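Local coordinates for leucine-rich repeat protein TpLRR (Treponema pallidum, PDB 6MLX) that is of unknown function but is a secreted, probably periplasmic, protein of the syphilis spirochaete built on an unusual leucine-rich repeat architecture, at residues A[62-67]-A[83-88]; A[20-25]-A[41-46]. One frame throughout, in Å; residues are numbered along the deposited sequence.

Contact 2 (20-25 with 41-46) comes first along the chain and closes before contact 1 (62-67 with 83-88) opens; their centres are about 15 Å apart. Both are parallel pairings, but in different sheets. Contact 1 belongs to the three-stranded sheet 33-35, 61-63, 84-86, whereas contact 2 joins strands 22-27 and 43-48 of the mixed sheet. The chain passes from one sheet to the other: after strand 61-63, segment 62-67 leads to strand 70-71, which pairs with 43-48. Where the contacts touch, Ser67 OG probably donates to Val45 O, 2.9 Å away. Contact 2 thus lies toward the N-terminal end of the solenoid and contact 1 farther along its successive coils.

Contact 1: A[62-67]-A[83-88]; sequences VSLPSS and ARIELP
The flat peptide groups of the two strands meet edge to edge: the carbonyl of Arg84 takes the Val62 N-H in its own plane, and that of Glu86 takes the Leu64 N-H likewise. Between them Glu86 N donates to Val62 O over 2.9 Å, nearly along the C=O axis, and the CA-H of Ile85 approaches the same oxygen. The next donor of a regular parallel pair would be the nitrogen of Pro88; proline has no hydrogen there, so the pattern stops. The puckered ring of Pro88 turns to segment 62-67 instead: Pro88 CD rests 3.7 Å from Leu64 CB, while Pro88 CB comes within 3.0 Å of Pro65 O. Pro88 CB also lies 3.3 Å from Ser66 CA, tighter than usual for two carbons, so the compact ring fits closely against the bending backbone. Branched Val62 and Ile85 suit the extended strands. They point to one face side by side, and Ile85, with CG1 anti to its backbone N (chi1 176°) and CD1 extended, brings CD1 within 4.2 Å of Val62 CG1. Leu64 crosses Ile85 obliquely, Leu64 CD1 to Ile85 CD1 at 4.0 Å, and the same Leu64 methyl also meets Leu87 CD2, building the apolar interior expected of leucine-rich repeats. Small Ser63 and long Glu86 share the other, more exposed face, where a bent chi2 (-48°) carries the carboxylate away. Phe99 and Leu82 add to the interior beside Ile85 and Val62, while strand 61-63 lies between 84-86 and 33-35, Ser63 bonding through its backbone to Val34.

Contact 2: A[20-25]-A[41-46]; sequences DGIIIT and DGLPVV
Ile22 places CG1 beside its backbone N, anti to the carbonyl carbon, and folds CD1 back with chi2 at -56°, so the branch reaches Leu43 rather than running straight out. The two side chains cross at about a right angle, Ile22 CG1 lying 3.8 Å from Leu43 CB. The fork of Leu43 lies across the backbone just before Ile22, with Leu43 CD2 3.6 Å from Asp20 O. Val45 has CG1 anti to the backbone N (chi1 173°), which directs Val45 CG1 to Ile24 CG1, at 3.6 Å, and Val45 CG2 to Ile22 CB, at 4.0 Å. Ile24 has the same bent shape as Ile22 and comes obliquely onto Val45 CG1. Beta-branched residues fit here because extended strands accommodate them and their short, broad surfaces fill the interior. This is a parallel beta pairing at the N-terminal end of a leucine-rich repeat solenoid, with strands 22-25 and 43-46 strongly twisted, 49° apart. Ile22 uses both its N-H and its C=O toward 43-46, giving the N-H to Pro44 O (2.7 Å) and accepting from Val46 N (2.9 Å), each donor lying in the carbonyl plane. Proline can sit at 44 because its carbonyl, not its nitrogen, serves the bond. Gly21 has no beta carbon to meet Val46 CG2, which occupies the crowded position between its backbone N and carbonyl carbon and lies 4.2 Å from Gly21 CA. Tyr13 and Leu15 of strand 11-15 cover Ile22, Leu15 also touches Leu43, and Leu36 packs on both Ile24 and Val45.

Contact 1: A[62-67]-A[83-88]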
ATOM      1  N   VAL A  62      -5.641  11.550  -5.493  1.00 31.75           N
ATOM      2  CA  VAL A  62      -5.414  10.834  -6.740  1.00 31.62           C
ATOM      3  C   VAL A  62      -6.558   9.848  -6.912  1.00 31.73           C
ATOM      4  O   VAL A  62      -6.937   9.157  -5.959  1.00 31.78           O
ATOM      5  CB  VAL A  62      -4.060  10.099  -6.737  1.00 31.54           C
ATOM      6  CG1 VAL A  62      -3.917   9.227  -7.977  1.00 31.46           C
ATOM      7  CG2 VAL A  62      -2.912  11.094  -6.648  1.00 31.43           C
ATOM      8  N   SER A  63      -7.124   9.789  -8.110  1.00 31.89           N
ATOM      9  CA  SER A  63      -8.158   8.816  -8.422  1.00 31.91           C
ATOM     10  C   SER A  63      -7.659   7.939  -9.556  1.00 31.80           C
ATOM     11  O   SER A  63      -7.234   8.451 -10.597  1.00 31.78           O
ATOM     12  CB  SER A  63      -9.472   9.516  -8.794  1.00 31.96           C
ATOM     13  OG  SER A  63     -10.419   8.595  -9.317  1.00 32.07           O
ATOM     14  N   LEU A  64      -7.700   6.628  -9.354  1.00 31.25           N
ATOM     15  CA  LEU A  64      -7.280   5.730 -10.418  1.00 31.18           C
ATOM     16  C   LEU A  64      -8.486   5.012 -11.020  1.00 31.14           C
ATOM     17  O   LEU A  64      -9.430   4.676 -10.297  1.00 31.13           O
ATOM     18  CB  LEU A  64      -6.277   4.692  -9.899  1.00 31.07           C
ATOM     19  CG  LEU A  64      -5.110   5.299  -9.109  1.00 31.15           C
ATOM     20  CD1 LEU A  64      -4.181   4.222  -8.545  1.00 31.16           C
ATOM     21  CD2 LEU A  64      -4.334   6.252  -9.991  1.00 31.17           C
ATOM     22  N   PRO A  65      -8.480   4.772 -12.330  1.00 31.09           N
ATOM     23  CA  PRO A  65      -9.602   4.078 -12.973  1.00 31.00           C
ATOM     24  C   PRO A  65      -9.555   2.577 -12.741  1.00 30.85           C
ATOM     25  O   PRO A  65      -8.489   1.985 -12.545  1.00 30.72           O
ATOM     26  CB  PRO A  65      -9.388   4.383 -14.457  1.00 30.96           C
ATOM     27  CG  PRO A  65      -7.883   4.481 -14.581  1.00 30.90           C
ATOM     28  CD  PRO A  65      -7.463   5.203 -13.311  1.00 31.07           C
ATOM     29  N   SER A  66     -10.742   1.957 -12.832  1.00 30.52           N
ATOM     30  CA  SER A  66     -10.873   0.514 -12.610  1.00 30.39           C
ATOM     31  C   SER A  66      -9.985  -0.322 -13.524  1.00 30.30           C
ATOM     32  O   SER A  66      -9.692  -1.484 -13.203  1.00 30.16           O
ATOM     33  CB  SER A  66     -12.335   0.099 -12.755  1.00 30.37           C
ATOM     34  OG  SER A  66     -12.952   0.828 -13.802  1.00 30.55           O
ATOM     35  N   SER A  67      -9.523   0.245 -14.638  1.00 30.34           N
ATOM     36  CA  SER A  67      -8.640  -0.456 -15.559  1.00 30.16           C
ATOM     37  C   SER A  67      -7.225  -0.635 -15.024  1.00 30.14           C
ATOM     38  O   SER A  67      -6.472  -1.447 -15.575  1.00 30.05           O
ATOM     39  CB  SER A  67      -8.602   0.305 -16.887  1.00 30.22           C
ATOM     40  OG  SER A  67      -8.529   1.704 -16.639  1.00 30.34           O
ATOM     41  N   ALA A  83      -3.365  12.741   0.664  1.00 30.78           N
ATOM     42  CA  ALA A  83      -4.297  12.424   1.737  1.00 30.92           C
ATOM     43  C   ALA A  83      -5.343  11.388   1.354  1.00 30.98           C
ATOM     44  O   ALA A  83      -5.845  10.676   2.229  1.00 31.18           O
ATOM     45  CB  ALA A  83      -5.017  13.696   2.216  1.00 31.00           C
ATOM     46  N   ARG A  84      -5.714  11.303   0.083  1.00 31.06           N
ATOM     47  CA  ARG A  84      -6.663  10.298  -0.363  1.00 31.08           C
ATOM     48  C   ARG A  84      -6.226   9.757  -1.706  1.00 30.96           C
ATOM     49  O   ARG A  84      -5.717  10.499  -2.547  1.00 30.85           O
ATOM     50  CB  ARG A  84      -8.076  10.847  -0.488  1.00 31.13           C
ATOM     51  CG  ARG A  84      -8.714  11.104   0.807  1.00 31.40           C
ATOM     52  CD  ARG A  84     -10.047  11.770   0.571  1.00 31.49           C
ATOM     53  NE  ARG A  84     -10.800  11.887   1.806  1.00 31.72           N
ATOM     54  CZ  ARG A  84     -11.421  10.867   2.389  1.00 31.75           C
ATOM     55  NH1 ARG A  84     -11.343   9.652   1.848  1.00 31.70           N
ATOM     56  NH2 ARG A  84     -12.095  11.059   3.514  1.00 31.87           N
ATOM     57  N   ILE A  85      -6.429   8.459  -1.903  1.00 31.26           N
ATOM     58  CA  ILE A  85      -6.242   7.849  -3.208  1.00 31.13           C
ATOM     59  C   ILE A  85      -7.363   6.840  -3.398  1.00 31.13           C
ATOM     60  O   ILE A  85      -7.564   5.961  -2.549  1.00 31.15           O
ATOM     61  CB  ILE A  85      -4.855   7.193  -3.368  1.00 31.04           C
ATOM     62  CG1 ILE A  85      -4.753   6.486  -4.723  1.00 30.94           C
ATOM     63  CG2 ILE A  85      -4.547   6.240  -2.207  1.00 31.04           C
ATOM     64  CD1 ILE A  85      -3.320   6.178  -5.172  1.00 30.71           C
ATOM     65  N   GLU A  86      -8.113   6.983  -4.484  1.00 31.25           N
ATOM     66  CA  GLU A  86      -9.220   6.090  -4.787  1.00 31.30           C
ATOM     67  C   GLU A  86      -8.646   4.896  -5.531  1.00 31.27           C
ATOM     68  O   GLU A  86      -8.190   5.023  -6.676  1.00 31.12           O
ATOM     69  CB  GLU A  86     -10.292   6.795  -5.614  1.00 31.33           C
ATOM     70  CG  GLU A  86     -11.071   7.890  -4.866  1.00 31.64           C
ATOM     71  CD  GLU A  86     -11.580   7.446  -3.495  1.00 31.86           C
ATOM     72  OE1 GLU A  86     -12.206   6.350  -3.421  1.00 31.88           O
ATOM     73  OE2 GLU A  86     -11.403   8.210  -2.509  1.00 31.95           O
ATOM     74  N   LEU A  87      -8.643   3.757  -4.878  1.00 30.92           N
ATOM     75  CA  LEU A  87      -8.044   2.697  -5.669  1.00 30.82           C
ATOM     76  C   LEU A  87      -9.122   2.009  -6.493  1.00 30.76           C
ATOM     77  O   LEU A  87     -10.267   1.876  -6.045  1.00 30.85           O
ATOM     78  CB  LEU A  87      -7.342   1.681  -4.779  1.00 30.70           C
ATOM     79  CG  LEU A  87      -6.194   2.262  -3.945  1.00 30.83           C
ATOM     80  CD1 LEU A  87      -5.531   1.199  -3.082  1.00 30.79           C
ATOM     81  CD2 LEU A  87      -5.166   2.927  -4.853  1.00 30.87           C
ATOM     82  N   PRO A  88      -8.784   1.563  -7.689  1.00 30.70           N
ATOM     83  CA  PRO A  88      -9.781   0.899  -8.529  1.00 30.63           C
ATOM     84  C   PRO A  88     -10.094  -0.504  -8.029  1.00 30.45           C
ATOM     85  O   PRO A  88      -9.262  -1.155  -7.393  1.00 30.51           O
ATOM     86  CB  PRO A  88      -9.082   0.843  -9.888  1.00 30.42           C
ATOM     87  CG  PRO A  88      -7.621   0.752  -9.567  1.00 30.42           C
ATOM     88  CD  PRO A  88      -7.447   1.597  -8.314  1.00 30.62           C
TER

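Contact 2: A[20-25]-A[41-46]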
ATOM      1  N   ASP A  20      -2.436  -3.268 -26.122  1.00 30.91           N
ATOM      2  CA  ASP A  20      -3.842  -3.171 -25.763  1.00 30.91           C
ATOM      3  C   ASP A  20      -4.114  -2.197 -24.624  1.00 30.97           C
ATOM      4  O   ASP A  20      -5.286  -1.973 -24.287  1.00 31.00           O
ATOM      5  CB  ASP A  20      -4.358  -4.563 -25.377  1.00 30.65           C
ATOM      6  CG  ASP A  20      -3.530  -5.195 -24.275  1.00 30.54           C
ATOM      7  OD1 ASP A  20      -2.335  -5.459 -24.521  1.00 30.46           O
ATOM      8  OD2 ASP A  20      -4.074  -5.441 -23.170  1.00 30.68           O
ATOM      9  N   GLY A  21      -3.077  -1.628 -24.010  1.00 30.76           N
ATOM     10  CA  GLY A  21      -3.269  -0.772 -22.853  1.00 30.90           C
ATOM     11  C   GLY A  21      -2.145   0.227 -22.683  1.00 30.92           C
ATOM     12  O   GLY A  21      -1.039   0.057 -23.208  1.00 30.87           O
ATOM     13  N   ILE A  22      -2.444   1.272 -21.915  1.00 30.70           N
ATOM     14  CA  ILE A  22      -1.541   2.394 -21.681  1.00 30.75           C
ATOM     15  C   ILE A  22      -0.916   2.240 -20.300  1.00 30.83           C
ATOM     16  O   ILE A  22      -1.628   1.998 -19.314  1.00 30.84           O
ATOM     17  CB  ILE A  22      -2.292   3.737 -21.800  1.00 30.97           C
ATOM     18  CG1 ILE A  22      -2.906   3.899 -23.196  1.00 30.95           C
ATOM     19  CG2 ILE A  22      -1.376   4.917 -21.488  1.00 30.98           C
ATOM     20  CD1 ILE A  22      -1.898   3.778 -24.318  1.00 30.81           C
ATOM     21  N   ILE A  23       0.411   2.359 -20.234  1.00 30.50           N
ATOM     22  CA  ILE A  23       1.174   2.418 -18.992  1.00 30.43           C
ATOM     23  C   ILE A  23       1.556   3.872 -18.748  1.00 30.48           C
ATOM     24  O   ILE A  23       2.223   4.486 -19.587  1.00 30.40           O
ATOM     25  CB  ILE A  23       2.434   1.546 -19.071  1.00 30.32           C
ATOM     26  CG1 ILE A  23       2.062   0.077 -19.320  1.00 30.25           C
ATOM     27  CG2 ILE A  23       3.331   1.772 -17.821  1.00 30.26           C
ATOM     28  CD1 ILE A  23       3.235  -0.825 -19.695  1.00 30.20           C
ATOM     29  N   ILE A  24       1.147   4.429 -17.611  1.00 30.39           N
ATOM     30  CA  ILE A  24       1.476   5.818 -17.292  1.00 30.38           C
ATOM     31  C   ILE A  24       2.862   5.857 -16.658  1.00 30.34           C
ATOM     32  O   ILE A  24       3.096   5.246 -15.609  1.00 30.26           O
ATOM     33  CB  ILE A  24       0.427   6.444 -16.363  1.00 30.56           C
ATOM     34  CG1 ILE A  24      -0.947   6.438 -17.021  1.00 30.67           C
ATOM     35  CG2 ILE A  24       0.815   7.876 -16.002  1.00 30.56           C
ATOM     36  CD1 ILE A  24      -1.058   7.334 -18.227  1.00 30.69           C
ATOM     37  N   THR A  25       3.790   6.563 -17.305  1.00 30.32           N
ATOM     38  CA  THR A  25       5.174   6.593 -16.858  1.00 30.15           C
ATOM     39  C   THR A  25       5.531   7.865 -16.105  1.00 30.14           C
ATOM     40  O   THR A  25       6.482   7.845 -15.316  1.00 30.04           O
ATOM     41  CB  THR A  25       6.128   6.425 -18.049  1.00 30.03           C
ATOM     42  OG1 THR A  25       5.928   7.502 -18.975  1.00 30.06           O
ATOM     43  CG2 THR A  25       5.848   5.127 -18.755  1.00 30.04           C
ATOM     44  N   ASP A  41      -6.618   7.668 -25.946  1.00 31.20           N
ATOM     45  CA  ASP A  41      -6.850   7.411 -27.366  1.00 31.24           C
ATOM     46  C   ASP A  41      -7.382   6.001 -27.597  1.00 31.08           C
ATOM     47  O   ASP A  41      -6.858   5.222 -28.391  1.00 31.05           O
ATOM     48  CB  ASP A  41      -5.580   7.699 -28.165  1.00 31.21           C
ATOM     49  CG  ASP A  41      -5.288   9.181 -28.210  1.00 31.33           C
ATOM     50  OD1 ASP A  41      -6.230   9.950 -28.525  1.00 31.43           O
ATOM     51  OD2 ASP A  41      -4.156   9.595 -27.871  1.00 31.33           O
ATOM     52  N   GLY A  42      -8.448   5.681 -26.865  1.00 31.31           N
ATOM     53  CA  GLY A  42      -9.136   4.425 -27.031  1.00 31.14           C
ATOM     54  C   GLY A  42      -8.437   3.228 -26.443  1.00 31.05           C
ATOM     55  O   GLY A  42      -8.892   2.102 -26.664  1.00 31.01           O
ATOM     56  N   LEU A  43      -7.339   3.417 -25.718  1.00 31.09           N
ATOM     57  CA  LEU A  43      -6.808   2.252 -25.020  1.00 31.03           C
ATOM     58  C   LEU A  43      -6.947   2.431 -23.513  1.00 31.08           C
ATOM     59  O   LEU A  43      -6.804   3.552 -23.008  1.00 31.20           O
ATOM     60  CB  LEU A  43      -5.344   1.995 -25.369  1.00 30.94           C
ATOM     61  CG  LEU A  43      -5.194   1.362 -26.746  1.00 31.04           C
ATOM     62  CD1 LEU A  43      -3.782   0.812 -26.942  1.00 30.95           C
ATOM     63  CD2 LEU A  43      -6.265   0.277 -26.958  1.00 30.91           C
ATOM     64  N   PRO A  44      -7.244   1.359 -22.774  1.00 30.93           N
ATOM     65  CA  PRO A  44      -7.407   1.485 -21.324  1.00 30.92           C
ATOM     66  C   PRO A  44      -6.070   1.692 -20.620  1.00 30.99           C
ATOM     67  O   PRO A  44      -5.029   1.163 -21.030  1.00 30.83           O
ATOM     68  CB  PRO A  44      -8.035   0.145 -20.930  1.00 30.78           C
ATOM     69  CG  PRO A  44      -7.474  -0.813 -21.940  1.00 30.63           C
ATOM     70  CD  PRO A  44      -7.479  -0.023 -23.231  1.00 30.66           C
ATOM     71  N   VAL A  45      -6.117   2.473 -19.539  1.00 30.83           N
ATOM     72  CA  VAL A  45      -4.938   2.762 -18.728  1.00 30.89           C
ATOM     73  C   VAL A  45      -4.833   1.681 -17.654  1.00 30.82           C
ATOM     74  O   VAL A  45      -5.643   1.642 -16.720  1.00 30.83           O
ATOM     75  CB  VAL A  45      -5.015   4.163 -18.110  1.00 31.03           C
ATOM     76  CG1 VAL A  45      -3.865   4.373 -17.137  1.00 31.00           C
ATOM     77  CG2 VAL A  45      -5.000   5.235 -19.199  1.00 31.10           C
ATOM     78  N   VAL A  46      -3.826   0.812 -17.774  1.00 30.31           N
ATOM     79  CA  VAL A  46      -3.766  -0.423 -16.993  1.00 30.26           C
ATOM     80  C   VAL A  46      -2.651  -0.449 -15.954  1.00 30.28           C
ATOM     81  O   VAL A  46      -2.626  -1.376 -15.123  1.00 30.14           O
ATOM     82  CB  VAL A  46      -3.640  -1.658 -17.910  1.00 30.09           C
ATOM     83  CG1 VAL A  46      -4.887  -1.800 -18.769  1.00 30.14           C
ATOM     84  CG2 VAL A  46      -2.412  -1.536 -18.775  1.00 30.03           C
TER